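Local coordinates for glutamyl endopeptidase (PDB 6PYM), which probably cleaves proteins after glutamate and, as its enzyme class does, aspartate, as an S1B serine protease, though its active-site serine is replaced here, at residues 86-91 / 154-159. The protein carries 1 engineered substitution. Sequence-based numbering, arbitrary orientation.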
# COMPACT_ATOMS: atom_id res chain seq x y z
N ILE A 86 -14.44 0.95 0.80
CA ILE A 86 -14.76 1.60 2.07
C ILE A 86 -13.82 2.78 2.25
O ILE A 86 -12.71 2.62 2.77
CB ILE A 86 -14.64 0.62 3.24
CG1 ILE A 86 -15.41 -0.68 2.98
CG2 ILE A 86 -15.13 1.27 4.52
CD1 ILE A 86 -15.06 -1.79 3.94
N PRO A 87 -14.21 3.99 1.83
CA PRO A 87 -13.31 5.13 1.99
C PRO A 87 -13.18 5.53 3.46
O PRO A 87 -14.14 5.44 4.22
CB PRO A 87 -13.99 6.24 1.19
CG PRO A 87 -15.45 5.86 1.19
CD PRO A 87 -15.47 4.35 1.16
N TYR A 88 -11.99 5.96 3.85
CA TYR A 88 -11.82 6.55 5.17
C TYR A 88 -12.68 7.81 5.25
O TYR A 88 -12.63 8.64 4.33
CB TYR A 88 -10.35 6.92 5.35
CG TYR A 88 -10.01 7.59 6.65
CD1 TYR A 88 -10.32 7.00 7.87
CD2 TYR A 88 -9.36 8.82 6.66
CE1 TYR A 88 -10.00 7.61 9.06
CE2 TYR A 88 -9.03 9.44 7.85
CZ TYR A 88 -9.36 8.83 9.05
OH TYR A 88 -9.04 9.43 10.25
N PRO A 89 -13.48 7.99 6.30
CA PRO A 89 -14.34 9.18 6.35
C PRO A 89 -13.57 10.49 6.47
O PRO A 89 -14.09 11.54 6.06
CB PRO A 89 -15.24 8.93 7.57
CG PRO A 89 -15.23 7.45 7.75
CD PRO A 89 -13.85 7.01 7.33
N GLY A 90 -12.37 10.46 7.01
CA GLY A 90 -11.60 11.68 7.18
C GLY A 90 -11.03 12.20 5.87
O GLY A 90 -11.12 11.58 4.81
N ASN A 91 -10.41 13.38 5.97
CA ASN A 91 -9.93 14.10 4.79
C ASN A 91 -8.50 13.67 4.42
O ASN A 91 -7.59 14.49 4.34
CB ASN A 91 -10.01 15.60 5.02
CG ASN A 91 -11.43 16.08 5.10
OD1 ASN A 91 -12.11 16.23 4.09
ND2 ASN A 91 -11.90 16.32 6.32
N GLY A 154 2.35 15.16 10.98
CA GLY A 154 1.36 16.10 11.47
C GLY A 154 -0.04 15.65 11.13
O GLY A 154 -0.35 15.46 9.95
N GLY A 155 -0.88 15.49 12.14
CA GLY A 155 -2.23 15.01 11.91
C GLY A 155 -2.21 13.66 11.23
O GLY A 155 -1.66 12.68 11.76
N GLU A 156 -2.80 13.60 10.04
CA GLU A 156 -2.86 12.38 9.24
C GLU A 156 -1.83 12.37 8.11
O GLU A 156 -1.96 11.60 7.16
CB GLU A 156 -4.27 12.16 8.69
CG GLU A 156 -5.27 11.81 9.79
CD GLU A 156 -6.72 11.81 9.34
OE1 GLU A 156 -7.01 12.10 8.16
OE2 GLU A 156 -7.59 11.52 10.20
N GLU A 157 -0.80 13.21 8.20
CA GLU A 157 0.18 13.37 7.14
C GLU A 157 1.55 12.96 7.65
O GLU A 157 2.01 13.46 8.69
CB GLU A 157 0.20 14.83 6.67
CG GLU A 157 1.31 15.20 5.70
CD GLU A 157 0.92 15.08 4.24
OE1 GLU A 157 -0.09 14.41 3.95
OE2 GLU A 157 1.63 15.66 3.37
N LEU A 158 2.22 12.06 6.93
CA LEU A 158 3.61 11.71 7.21
C LEU A 158 4.38 11.85 5.90
O LEU A 158 3.99 11.25 4.89
CB LEU A 158 3.75 10.29 7.81
CG LEU A 158 5.17 9.84 8.21
CD1 LEU A 158 5.16 8.88 9.39
CD2 LEU A 158 5.90 9.19 7.03
N ARG A 159 5.45 12.63 5.92
CA ARG A 159 6.23 12.91 4.72
C ARG A 159 7.64 12.36 4.86
O ARG A 159 8.15 12.18 5.97
CB ARG A 159 6.32 14.42 4.47
CG ARG A 159 4.98 15.09 4.30
CD ARG A 159 5.13 16.59 4.29
NE ARG A 159 3.83 17.24 4.11
CZ ARG A 159 3.61 18.53 4.30
NH1 ARG A 159 4.59 19.34 4.68
NH2 ARG A 159 2.39 19.02 4.12
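In this trypsin-like fold, Y88 and E156 link the two beta-barrel domains, where the loop after strand 80-87 meets the turn before strand 157-160. Y88 follows strand 80-87 of the first barrel, in the loop that leads to D93, predicted to be part of the charge relay. E156 sits in the type II' turn G154-E157 that closes the hairpin of strands 143-154 and 157-160 of the second. The two side chains reach out from opposite directions. One hydrogen bond joins them: Y88 OH donates to E156 OE2 at 2.5 Å, a short distance. The hydroxyl meets the carboxylate from above its plane, 48° out of it. Ring and carboxylate planes are turned 59° apart. The other oxygen, E156 OE1, lies at the ring edge, 3.4 Å from Y88 CE2. It also hydrogen-bonds S92 OG, so both carboxylate oxygens are tied to the 88-92 loop. E156 is extended beyond CG (chi2 170°), which carries its carboxylate to the tyrosine. Y88 is buried, and helix 200-209 packs on it, with F205 edge-to-face. K50, just before the predicted catalytic H51 in sequence, hydrogen-bonds through NZ to the backbone O atoms of Y88 and G90. Within the loop, G90 N lies over one face of the Y88 ring, 3.4 Å above its plane and offset toward the rim.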